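Local coordinates for protein polysaccharide Lyase Family 6 (Bacteroides cellulosilyticus, PDB 6QPS) that probably cleaves alginate rich in mannuronic acid by beta-elimination, as a calcium-binding polysaccharide lyase of family 6, at residues H198-E203 and K457-H462; L267-G272 and Q298-Y303; S355-G360 and N376-Q381; N402-A405 and K410-S413. One frame throughout, in Å; residues are numbered along the deposited sequence.

Contact 1: H198-E203 and K457-H462; sequences HNFFGE and KENVNH
Phe200, on the short strand 200-201, lies opposite Val460 of the helical segment 457-462, and their CA atoms approach to 8.9 Å. No backbone hydrogen bond joins strand and helix at this spacing, so one aromatic side chain bridges the gap. With its CG anti to the backbone N (chi1 -164°), Phe200 reaches from the strand toward the helix. Its far corner meets the stem of Asn459: CZ of Phe200 lies 3.4 Å from CB of Asn459, and the ring and the amide plane are tilted 31° apart. At the next residue of the helix, CG2 of Val460 touches CE2 of Phe200 at 3.8 Å. The polar end of Asn459 is held separately, since OD1 accepts a hydrogen bond from Tyr170. The same OD1 accepts from a water 2.9 Å away, and that water takes the backbone N-H of Glu203, linking the helix to the loop that follows the strand. Without the ring, as with an alanine here, CB of Asn459 and CG2 of Val460 would probably lose their apolar partner and a gap would open between strand and helix. Leu456 and Ile463 of helix 454-465 also touch the Phe200 ring, while Val235 of strand 230-237 flanks it. Phe201 points to the other side of the strand and stacks on Phe236. Helix 454-465 packs against the outer side of the parallel beta-helix, where Phe200 meets it.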
loop_
_atom_site.group_PDB
_atom_site.type_symbol
_atom_site.label_atom_id
_atom_site.label_comp_id
_atom_site.label_asym_id
_atom_site.label_seq_id
_atom_site.Cartn_x
_atom_site.Cartn_y
_atom_site.Cartn_z
ATOM N N HIS A 198 -7.838 -5.747 -4.956
ATOM C CA HIS A 198 -7.639 -6.524 -6.187
ATOM C C HIS A 198 -6.826 -5.777 -7.245
ATOM O O HIS A 198 -6.985 -6.026 -8.443
ATOM C CB HIS A 198 -8.961 -7.031 -6.779
ATOM C CG HIS A 198 -9.733 -7.905 -5.848
ATOM N ND1 HIS A 198 -9.505 -9.260 -5.702
ATOM C CD2 HIS A 198 -10.751 -7.607 -5.014
ATOM C CE1 HIS A 198 -10.361 -9.753 -4.821
ATOM N NE2 HIS A 198 -11.117 -8.767 -4.372
ATOM N N ASN A 199 -5.926 -4.889 -6.820
ATOM C CA ASN A 199 -5.042 -4.207 -7.758
ATOM C C ASN A 199 -3.701 -4.918 -7.838
ATOM O O ASN A 199 -3.287 -5.631 -6.913
ATOM C CB ASN A 199 -4.818 -2.766 -7.310
ATOM C CG ASN A 199 -6.095 -2.014 -7.192
ATOM O OD1 ASN A 199 -6.741 -1.688 -8.180
ATOM N ND2 ASN A 199 -6.471 -1.708 -5.969
ATOM N N PHE A 200 -3.034 -4.742 -8.980
ATOM C CA PHE A 200 -1.681 -5.234 -9.213
ATOM C C PHE A 200 -0.757 -4.017 -9.314
ATOM O O PHE A 200 -0.787 -3.275 -10.308
ATOM C CB PHE A 200 -1.642 -6.089 -10.488
ATOM C CG PHE A 200 -0.395 -6.950 -10.630
ATOM C CD1 PHE A 200 0.809 -6.395 -11.022
ATOM C CD2 PHE A 200 -0.451 -8.308 -10.366
ATOM C CE1 PHE A 200 1.938 -7.195 -11.163
ATOM C CE2 PHE A 200 0.674 -9.101 -10.497
ATOM C CZ PHE A 200 1.859 -8.534 -10.883
ATOM N N PHE A 201 0.047 -3.811 -8.279
ATOM C CA PHE A 201 1.047 -2.746 -8.251
ATOM C C PHE A 201 2.342 -3.390 -8.741
ATOM O O PHE A 201 2.940 -4.203 -8.033
ATOM C CB PHE A 201 1.190 -2.179 -6.838
ATOM C CG PHE A 201 -0.060 -1.516 -6.312
ATOM C CD1 PHE A 201 -0.945 -2.236 -5.545
ATOM C CD2 PHE A 201 -0.355 -0.187 -6.580
ATOM C CE1 PHE A 201 -2.100 -1.668 -5.061
ATOM C CE2 PHE A 201 -1.516 0.408 -6.069
ATOM C CZ PHE A 201 -2.390 -0.341 -5.321
ATOM N N GLY A 202 2.729 -3.110 -9.985
ATOM C CA GLY A 202 3.898 -3.714 -10.601
ATOM C C GLY A 202 5.200 -2.975 -10.356
ATOM O O GLY A 202 5.343 -2.165 -9.431
ATOM N N GLU A 203 6.154 -3.241 -11.240
ATOM C CA GLU A 203 7.537 -2.931 -10.954
ATOM C C GLU A 203 7.759 -1.446 -10.703
ATOM O O GLU A 203 7.234 -0.574 -11.411
ATOM C CB GLU A 203 8.399 -3.399 -12.123
ATOM C CG GLU A 203 9.891 -3.198 -11.853
ATOM C CD GLU A 203 10.790 -4.101 -12.679
ATOM O OE1 GLU A 203 10.385 -4.489 -13.791
ATOM O OE2 GLU A 203 11.905 -4.411 -12.207
ATOM N N LYS A 457 -1.341 -10.127 -17.284
ATOM C CA LYS A 457 -1.390 -11.579 -17.402
ATOM C C LYS A 457 0.001 -12.181 -17.351
ATOM O O LYS A 457 0.205 -13.237 -16.744
ATOM C CB LYS A 457 -2.105 -11.986 -18.685
ATOM C CG LYS A 457 -3.591 -11.613 -18.665
ATOM C CD LYS A 457 -4.324 -12.085 -19.911
ATOM C CE LYS A 457 -4.066 -11.157 -21.090
ATOM N NZ LYS A 457 -5.310 -10.870 -21.863
ATOM N N GLU A 458 0.968 -11.525 -17.994
ATOM C CA GLU A 458 2.341 -12.012 -17.992
ATOM C C GLU A 458 2.931 -11.984 -16.582
ATOM O O GLU A 458 3.582 -12.950 -16.154
ATOM C CB GLU A 458 3.191 -11.180 -18.962
ATOM C CG GLU A 458 2.830 -11.371 -20.426
ATOM C CD GLU A 458 3.458 -10.342 -21.355
ATOM O OE1 GLU A 458 4.137 -9.412 -20.872
ATOM O OE2 GLU A 458 3.246 -10.470 -22.582
ATOM N N ASN A 459 2.735 -10.878 -15.849
ATOM C CA ASN A 459 3.299 -10.771 -14.499
ATOM C C ASN A 459 2.640 -11.770 -13.538
ATOM O O ASN A 459 3.303 -12.331 -12.654
ATOM C CB ASN A 459 3.113 -9.365 -13.891
ATOM C CG ASN A 459 3.918 -8.254 -14.570
ATOM O OD1 ASN A 459 3.678 -7.058 -14.290
ATOM N ND2 ASN A 459 4.859 -8.614 -15.424
ATOM N N VAL A 460 1.327 -11.971 -13.666
ATOM C CA VAL A 460 0.630 -12.968 -12.851
ATOM C C VAL A 460 1.148 -14.360 -13.170
ATOM O O VAL A 460 1.392 -15.169 -12.266
ATOM C CB VAL A 460 -0.896 -12.865 -13.054
ATOM C CG1 VAL A 460 -1.607 -14.136 -12.541
ATOM C CG2 VAL A 460 -1.451 -11.601 -12.375
ATOM N N ASN A 461 1.351 -14.658 -14.458
ATOM C CA ASN A 461 1.891 -15.963 -14.832
ATOM C C ASN A 461 3.300 -16.164 -14.280
ATOM O O ASN A 461 3.668 -17.277 -13.885
ATOM C CB ASN A 461 1.915 -16.119 -16.348
ATOM C CG ASN A 461 2.502 -17.444 -16.773
ATOM O OD1 ASN A 461 3.614 -17.511 -17.313
ATOM N ND2 ASN A 461 1.780 -18.510 -16.504
ATOM N N HIS A 462 4.097 -15.086 -14.215
ATOM C CA HIS A 462 5.415 -15.192 -13.600
ATOM C C HIS A 462 5.312 -15.631 -12.141
ATOM O O HIS A 462 6.004 -16.562 -11.710
ATOM C CB HIS A 462 6.210 -13.890 -13.698
ATOM C CG HIS A 462 7.606 -14.056 -13.186
ATOM N ND1 HIS A 462 8.661 -14.406 -13.998
ATOM C CD2 HIS A 462 8.096 -14.025 -11.925
ATOM C CE1 HIS A 462 9.747 -14.564 -13.260
ATOM N NE2 HIS A 462 9.436 -14.314 -12.001
HETATM O O HOH W 1 5.585 -5.074 -13.436
#

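Contact 2: L267-G272 and Q298-Y303; sequences LVCRHG and QGHTVY
The imidazole of His300 carries Cys269 on one face, with SG of Cys269 4.3 Å from the ring centroid and 5° off the ring normal. Cys269 holds SG anti to its carbonyl carbon (chi1 -74°), setting the sulfur over the imidazole. CB of Cys269 adds a CH-pi contact to the same face, nearer the rim. On the opposite face lies O of Gln298, 3.5 Å above the plane and offset from the centre. O of Gly272 lies in plane at the edge, 3.3 Å from CE1 of His300. Both ring nitrogens have partners, ND1 taking the N-H of Asn275 and NE2 bonding to O of Ile296, a pattern consistent with a neutral ring protonated on NE2. This is the interior of a right-handed parallel beta-helix, where residues from successive coils stack along the axis. Cys269 belongs to strand 266-271, His300 to the turn before strand 301-308, one coil further on. Cys269 is the centre of an inverse gamma turn that bends its strand, and at Gly272 a side chain would run into the preceding carbonyl O. A leucine in place of His300 would probably leave the N-H of Asn275 and the carbonyl of Ile296 without their mates and Cys269 SG without its aromatic face. Ile295 and Val345 also touch the imidazole, and the side chain of Cys269 lies about 9 Å from that of the calcium ligand Glu244.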
loop_
_atom_site.group_PDB
_atom_site.type_symbol
_atom_site.label_atom_id
_atom_site.label_comp_id
_atom_site.label_asym_id
_atom_site.label_seq_id
_atom_site.Cartn_x
_atom_site.Cartn_y
_atom_site.Cartn_z
ATOM N N LEU A 267 6.004 -3.381 4.671
ATOM C CA LEU A 267 4.739 -2.825 5.139
ATOM C C LEU A 267 5.033 -2.097 6.452
ATOM O O LEU A 267 5.357 -2.732 7.465
ATOM C CB LEU A 267 3.717 -3.946 5.314
ATOM C CG LEU A 267 2.270 -3.522 5.578
ATOM C CD1 LEU A 267 1.329 -4.751 5.512
ATOM C CD2 LEU A 267 2.065 -2.764 6.920
ATOM N N VAL A 268 4.960 -0.768 6.434
ATOM C CA VAL A 268 5.465 0.029 7.548
ATOM C C VAL A 268 4.347 0.789 8.250
ATOM O O VAL A 268 3.668 1.625 7.633
ATOM C CB VAL A 268 6.559 1.001 7.081
ATOM C CG1 VAL A 268 7.145 1.802 8.249
ATOM C CG2 VAL A 268 7.660 0.225 6.331
ATOM N N CYS A 269 4.181 0.525 9.555
ATOM C CA CYS A 269 3.276 1.283 10.427
ATOM C C CYS A 269 4.096 2.477 10.904
ATOM O O CYS A 269 4.668 2.476 12.003
ATOM C CB CYS A 269 2.823 0.414 11.600
ATOM S SG CYS A 269 1.618 -0.861 11.121
ATOM N N ARG A 270 4.198 3.496 10.034
ATOM C CA ARG A 270 5.158 4.585 10.238
ATOM C C ARG A 270 4.666 5.634 11.225
ATOM O O ARG A 270 5.413 6.035 12.133
ATOM C CB ARG A 270 5.541 5.222 8.893
ATOM C CG ARG A 270 6.513 6.389 9.038
ATOM C CD ARG A 270 7.860 5.977 9.661
ATOM N NE ARG A 270 8.700 7.144 9.909
ATOM C CZ ARG A 270 8.700 7.854 11.030
ATOM N NH1 ARG A 270 7.934 7.480 12.052
ATOM N NH2 ARG A 270 9.476 8.925 11.148
ATOM N N HIS A 271 3.436 6.109 11.033
ATOM C CA HIS A 271 2.812 7.036 11.967
ATOM C C HIS A 271 1.357 6.594 12.159
ATOM O O HIS A 271 0.792 5.900 11.312
ATOM C CB HIS A 271 2.766 8.485 11.451
ATOM C CG HIS A 271 4.076 9.126 11.104
ATOM N ND1 HIS A 271 5.151 9.217 11.967
ATOM C CD2 HIS A 271 4.420 9.847 10.007
ATOM C CE1 HIS A 271 6.118 9.916 11.390
ATOM N NE2 HIS A 271 5.693 10.323 10.207
ATOM N N GLY A 272 0.743 7.024 13.259
ATOM C CA GLY A 272 -0.614 6.628 13.595
ATOM C C GLY A 272 -0.739 5.261 14.262
ATOM O O GLY A 272 0.198 4.454 14.323
ATOM N N GLN A 298 1.395 2.835 18.397
ATOM C CA GLN A 298 0.714 1.968 19.348
ATOM C C GLN A 298 -0.555 1.329 18.814
ATOM O O GLN A 298 -1.175 1.796 17.860
ATOM C CB GLN A 298 0.432 2.697 20.671
ATOM C CG GLN A 298 -0.473 3.886 20.592
ATOM C CD GLN A 298 -0.741 4.532 21.972
ATOM O OE1 GLN A 298 -1.849 4.486 22.457
ATOM N NE2 GLN A 298 0.270 5.141 22.564
ATOM N N GLY A 299 -0.959 0.267 19.504
ATOM C CA GLY A 299 -2.311 -0.223 19.407
ATOM C C GLY A 299 -2.611 -1.198 18.298
ATOM O O GLY A 299 -3.768 -1.626 18.181
ATOM N N HIS A 300 -1.631 -1.577 17.497
ATOM C CA HIS A 300 -1.850 -2.408 16.315
ATOM C C HIS A 300 -2.106 -3.864 16.687
ATOM O O HIS A 300 -1.652 -4.362 17.726
ATOM C CB HIS A 300 -0.636 -2.363 15.372
ATOM C CG HIS A 300 -0.028 -0.999 15.227
ATOM N ND1 HIS A 300 -0.690 0.079 14.662
ATOM C CD2 HIS A 300 1.191 -0.548 15.601
ATOM C CE1 HIS A 300 0.119 1.129 14.692
ATOM N NE2 HIS A 300 1.264 0.768 15.245
ATOM N N THR A 301 -2.835 -4.552 15.809
ATOM C CA THR A 301 -3.055 -5.996 15.903
ATOM C C THR A 301 -2.510 -6.645 14.632
ATOM O O THR A 301 -2.915 -6.274 13.526
ATOM C CB THR A 301 -4.538 -6.303 16.124
ATOM O OG1 THR A 301 -4.994 -5.631 17.315
ATOM C CG2 THR A 301 -4.749 -7.801 16.307
ATOM N N VAL A 302 -1.571 -7.579 14.791
ATOM C CA VAL A 302 -0.783 -8.151 13.693
ATOM C C VAL A 302 -0.950 -9.669 13.766
ATOM O O VAL A 302 -0.348 -10.327 14.629
ATOM C CB VAL A 302 0.689 -7.754 13.825
ATOM C CG1 VAL A 302 1.507 -8.335 12.700
ATOM C CG2 VAL A 302 0.854 -6.234 13.904
ATOM N N TYR A 303 -1.784 -10.224 12.877
ATOM C CA TYR A 303 -2.268 -11.597 12.968
ATOM C C TYR A 303 -2.190 -12.332 11.638
ATOM O O TYR A 303 -2.621 -11.809 10.611
ATOM C CB TYR A 303 -3.740 -11.537 13.433
ATOM C CG TYR A 303 -4.522 -12.827 13.334
ATOM C CD1 TYR A 303 -4.123 -13.927 14.069
ATOM C CD2 TYR A 303 -5.663 -12.938 12.527
ATOM C CE1 TYR A 303 -4.812 -15.119 13.991
ATOM C CE2 TYR A 303 -6.379 -14.115 12.473
ATOM C CZ TYR A 303 -5.946 -15.207 13.207
ATOM O OH TYR A 303 -6.626 -16.409 13.166
#

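Contact 3: S355-G360 and N376-Q381; sequences SSLELG and NLFAGQ
Leu357 and Phe378 form an apolar contact inside the beta-helix, joining strand 357-361 to strand 371-379, which belong to different faces of the coil. The leucine and the phenylalanine extend from their two strands to meet as alkyl group over ring. CD1 of Leu357 is placed 3.7 Å from the centroid of the Phe378 ring and 10° off its normal, a well-centred CH-pi contact. CG of Leu357 presses beside it, 3.6 Å from CE1 of Phe378, so both the branch point and one methyl rest on the same ring. Phe378 reaches across because its CG is anti to the backbone N (chi1 -174°): the first bond of the side chain runs alongside segment 355-360, and the ring then swings nearer.

The ring edge faces backbone. O of Ser355 lies in the ring plane, 3.4 Å from CE1 of Phe378. A water continues the link, accepting from N of Ser355 at 3.0 Å and lying 2.8 Å from O of Ala379, to which it can donate, although it has more acceptors in reach than protons. It bridges two segments that share no direct hydrogen bond. The hydroxyl of Ser355 turns to another partner, O of Leu353.

Leu315 and Phe352 also touch Leu357, and Phe378 meets Trp404 and Phe406 edge-to-face. Such a row of inward-facing leucine and aromatic side chains, contributed by different faces and stacked coil upon coil, is the hydrophobic core by which parallel beta-helices such as the chondroitinase B-like lyases are built.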
loop_
_atom_site.group_PDB
_atom_site.type_symbol
_atom_site.label_atom_id
_atom_site.label_comp_id
_atom_site.label_asym_id
_atom_site.label_seq_id
_atom_site.Cartn_x
_atom_site.Cartn_y
_atom_site.Cartn_z
ATOM N N SER A 355 13.423 -15.331 7.853
ATOM C CA SER A 355 13.208 -13.893 7.966
ATOM C C SER A 355 13.421 -13.474 9.420
ATOM O O SER A 355 12.929 -14.129 10.339
ATOM C CB SER A 355 11.765 -13.557 7.540
ATOM O OG SER A 355 11.521 -13.976 6.196
ATOM N N SER A 356 14.133 -12.364 9.623
ATOM C CA SER A 356 14.654 -12.017 10.945
ATOM C C SER A 356 13.589 -11.404 11.875
ATOM O O SER A 356 12.549 -10.870 11.448
ATOM C CB SER A 356 15.773 -10.988 10.809
ATOM O OG SER A 356 15.168 -9.739 10.477
ATOM N N LEU A 357 13.903 -11.440 13.177
ATOM C CA LEU A 357 13.200 -10.672 14.212
ATOM C C LEU A 357 14.201 -9.665 14.763
ATOM O O LEU A 357 15.268 -10.060 15.240
ATOM C CB LEU A 357 12.703 -11.581 15.340
ATOM C CG LEU A 357 11.734 -12.678 14.916
ATOM C CD1 LEU A 357 11.427 -13.597 16.113
ATOM C CD2 LEU A 357 10.461 -12.146 14.316
ATOM N N GLU A 358 13.855 -8.373 14.727
ATOM C CA GLU A 358 14.748 -7.320 15.199
ATOM C C GLU A 358 13.965 -6.463 16.185
ATOM O O GLU A 358 13.027 -5.764 15.783
ATOM C CB GLU A 358 15.255 -6.487 14.017
ATOM C CG GLU A 358 16.192 -5.387 14.412
ATOM C CD GLU A 358 16.741 -4.613 13.217
ATOM O OE1 GLU A 358 16.907 -5.184 12.103
ATOM O OE2 GLU A 358 17.006 -3.410 13.408
ATOM N N LEU A 359 14.338 -6.532 17.459
ATOM C CA LEU A 359 13.541 -5.949 18.536
ATOM C C LEU A 359 14.350 -4.922 19.310
ATOM O O LEU A 359 15.382 -5.253 19.905
ATOM C CB LEU A 359 13.049 -7.037 19.494
ATOM C CG LEU A 359 12.409 -8.262 18.849
ATOM C CD1 LEU A 359 12.029 -9.284 19.927
ATOM C CD2 LEU A 359 11.207 -7.851 17.994
ATOM N N GLY A 360 13.855 -3.686 19.351
ATOM C CA GLY A 360 14.473 -2.658 20.160
ATOM C C GLY A 360 15.482 -1.761 19.474
ATOM O O GLY A 360 16.137 -0.966 20.155
ATOM N N ASN A 376 3.721 -17.575 17.380
ATOM C CA ASN A 376 4.371 -17.372 16.098
ATOM C C ASN A 376 5.341 -18.513 15.809
ATOM O O ASN A 376 5.966 -19.071 16.715
ATOM C CB ASN A 376 5.140 -16.048 16.066
ATOM C CG ASN A 376 4.247 -14.855 16.341
ATOM O OD1 ASN A 376 3.468 -14.432 15.503
ATOM N ND2 ASN A 376 4.316 -14.342 17.551
ATOM N N LEU A 377 5.486 -18.832 14.529
ATOM C CA LEU A 377 6.502 -19.772 14.059
ATOM C C LEU A 377 7.710 -18.976 13.562
ATOM O O LEU A 377 7.573 -18.121 12.676
ATOM C CB LEU A 377 5.942 -20.658 12.940
ATOM C CG LEU A 377 6.978 -21.595 12.300
ATOM C CD1 LEU A 377 7.549 -22.599 13.289
ATOM C CD2 LEU A 377 6.348 -22.313 11.111
ATOM N N PHE A 378 8.872 -19.237 14.154
ATOM C CA PHE A 378 10.152 -18.649 13.747
ATOM C C PHE A 378 10.978 -19.829 13.262
ATOM O O PHE A 378 11.306 -20.723 14.041
ATOM C CB PHE A 378 10.789 -17.962 14.959
ATOM C CG PHE A 378 12.073 -17.176 14.688
ATOM C CD1 PHE A 378 12.205 -16.288 13.620
ATOM C CD2 PHE A 378 13.120 -17.297 15.568
ATOM C CE1 PHE A 378 13.383 -15.568 13.436
ATOM C CE2 PHE A 378 14.277 -16.578 15.393
ATOM C CZ PHE A 378 14.416 -15.733 14.301
ATOM N N ALA A 379 11.251 -19.883 11.955
ATOM C CA ALA A 379 11.833 -21.087 11.366
ATOM C C ALA A 379 12.785 -20.734 10.236
ATOM O O ALA A 379 12.737 -19.632 9.677
ATOM C CB ALA A 379 10.733 -22.015 10.836
ATOM N N GLY A 380 13.604 -21.697 9.874
ATOM C CA GLY A 380 14.534 -21.510 8.781
ATOM C C GLY A 380 15.739 -22.421 8.946
ATOM O O GLY A 380 15.632 -23.522 9.486
ATOM N N GLN A 381 16.873 -21.953 8.426
ATOM C CA GLN A 381 18.128 -22.690 8.489
ATOM C C GLN A 381 18.920 -22.185 9.691
ATOM O O GLN A 381 19.047 -22.892 10.697
ATOM C CB GLN A 381 18.894 -22.517 7.175
ATOM C CG GLN A 381 18.241 -23.263 6.022
ATOM C CD GLN A 381 16.955 -22.596 5.554
ATOM O OE1 GLN A 381 16.952 -21.416 5.180
ATOM N NE2 GLN A 381 15.853 -23.349 5.575
HETATM O O HOH W 2 13.276 -16.984 10.338
#

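Contact 4: N402-A405 and K410-S413; sequences NEWA and KSLS
Trp404 on strand 397-405 faces Leu412 in the loop that follows, their CA atoms 7.5 Å apart. Trp404 extends its indole toward the loop with CG anti to the backbone N (chi1 177°), and OG of Ser411 sits between its own backbone N and carbonyl carbon (chi1 58°), where it meets NE1. The indole is gripped in two ways, at an edge and over a face. At the edge, NE1 of Trp404 donates to OG of Ser411 at 3.0 Å; the bond is nearly straight, 162° at the hydrogen, and the acceptor lies almost exactly in the ring plane. OG of Ser411 also hydrogen-bonds to O of Asp408, linking the ring to the loop backbone through one hydroxyl. Over the face, CD1 of Leu412 lies 3.7 Å from the centroid of the six-membered ring of Trp404, while CB of Leu412 sits near the pyrrole side, 3.7 Å from NE1 of Trp404. Together the in-plane bond and the methyl over the face restrict how the indole can turn.

The setting is the C-terminal end of the beta-helix, where strand 397-405 pairs with strand 424-426, the last strand of the solenoid. The chain between them folds back over Trp404, an arrangement consistent with capping of the coil stack. Trp404 is further enclosed by edge-to-face contacts with Phe406 and Phe424, and Pro383 and Val415 touch it as well. Leu412 also touches Phe424 and Pro426. The loop is braced from within by OG of Ser413, which donates to O of Lys410 at 2.8 Å.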
loop_
_atom_site.group_PDB
_atom_site.type_symbol
_atom_site.label_atom_id
_atom_site.label_comp_id
_atom_site.label_asym_id
_atom_site.label_seq_id
_atom_site.Cartn_x
_atom_site.Cartn_y
_atom_site.Cartn_z
ATOM N N ASN A 402 5.597 -19.602 21.342
ATOM C CA ASN A 402 6.119 -19.579 19.980
ATOM C C ASN A 402 6.877 -20.873 19.677
ATOM O O ASN A 402 7.254 -21.628 20.576
ATOM C CB ASN A 402 7.034 -18.364 19.806
ATOM C CG ASN A 402 6.350 -17.062 20.189
ATOM O OD1 ASN A 402 5.532 -16.536 19.436
ATOM N ND2 ASN A 402 6.672 -16.539 21.375
ATOM N N GLU A 403 7.070 -21.141 18.385
ATOM C CA GLU A 403 7.786 -22.323 17.923
ATOM C C GLU A 403 9.072 -21.909 17.227
ATOM O O GLU A 403 9.106 -20.910 16.505
ATOM C CB GLU A 403 6.902 -23.154 17.004
ATOM C CG GLU A 403 5.843 -23.930 17.777
ATOM C CD GLU A 403 4.939 -24.773 16.897
ATOM O OE1 GLU A 403 4.995 -24.624 15.663
ATOM O OE2 GLU A 403 4.161 -25.574 17.451
ATOM N N TRP A 404 10.116 -22.713 17.435
ATOM C CA TRP A 404 11.471 -22.425 16.978
ATOM C C TRP A 404 11.946 -23.626 16.173
ATOM O O TRP A 404 12.133 -24.720 16.728
ATOM C CB TRP A 404 12.350 -22.223 18.214
ATOM C CG TRP A 404 13.819 -21.978 17.978
ATOM C CD1 TRP A 404 14.783 -22.911 17.657
ATOM C CD2 TRP A 404 14.511 -20.725 18.112
ATOM N NE1 TRP A 404 16.007 -22.299 17.553
ATOM C CE2 TRP A 404 15.871 -20.967 17.846
ATOM C CE3 TRP A 404 14.110 -19.426 18.452
ATOM C CZ2 TRP A 404 16.829 -19.956 17.889
ATOM C CZ3 TRP A 404 15.061 -18.425 18.485
ATOM C CH2 TRP A 404 16.412 -18.701 18.214
ATOM N N ALA A 405 12.129 -23.442 14.868
ATOM C CA ALA A 405 12.465 -24.567 13.979
ATOM C C ALA A 405 13.633 -24.232 13.046
ATOM O O ALA A 405 13.457 -23.697 11.947
ATOM C CB ALA A 405 11.230 -25.045 13.202
ATOM N N LYS A 410 20.934 -27.061 18.692
ATOM C CA LYS A 410 21.477 -26.362 19.852
ATOM C C LYS A 410 21.186 -24.863 19.821
ATOM O O LYS A 410 21.528 -24.151 20.780
ATOM C CB LYS A 410 23.000 -26.561 19.919
ATOM C CG LYS A 410 23.461 -28.000 20.151
ATOM C CD LYS A 410 24.959 -28.056 20.485
ATOM C CE LYS A 410 25.425 -29.487 20.669
ATOM N NZ LYS A 410 26.854 -29.641 21.111
ATOM N N SER A 411 20.544 -24.366 18.758
ATOM C CA SER A 411 20.520 -22.925 18.526
ATOM C C SER A 411 19.719 -22.176 19.589
ATOM O O SER A 411 20.131 -21.091 20.018
ATOM C CB SER A 411 20.063 -22.580 17.095
ATOM O OG SER A 411 18.776 -23.083 16.760
ATOM N N LEU A 412 18.557 -22.697 20.010
ATOM C CA LEU A 412 17.776 -21.960 20.997
ATOM C C LEU A 412 18.537 -21.845 22.313
ATOM O O LEU A 412 18.519 -20.786 22.956
ATOM C CB LEU A 412 16.394 -22.588 21.193
ATOM C CG LEU A 412 15.490 -21.857 22.197
ATOM C CD1 LEU A 412 15.210 -20.423 21.777
ATOM C CD2 LEU A 412 14.186 -22.651 22.364
ATOM N N SER A 413 19.216 -22.915 22.729
ATOM C CA SER A 413 19.949 -22.867 23.988
ATOM C C SER A 413 21.068 -21.832 23.968
ATOM O O SER A 413 21.495 -21.374 25.036
ATOM C CB SER A 413 20.495 -24.253 24.354
ATOM O OG SER A 413 21.576 -24.662 23.532
#

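Overall arrangement
Followed from the N terminus, the chain first opens contact 1 at 198-203, in the middle coils, and closes it only at 457-462, near the C terminus. The other three contacts are nested inside this long loop. They come in series and none crosses another: contact 2 joins one coil to the next beside the calcium-bearing region, contact 3 joins two faces of the solenoid, and contact 4 folds a loop over its end. Contacts 3 and 4 touch directly, strands 371-379 and 397-405 being neighbours, with a probable hydrogen bond from Glu403 N to Asn376 O. Contact 1 lies apart, bringing the C-terminal helix back along the outside of earlier coils.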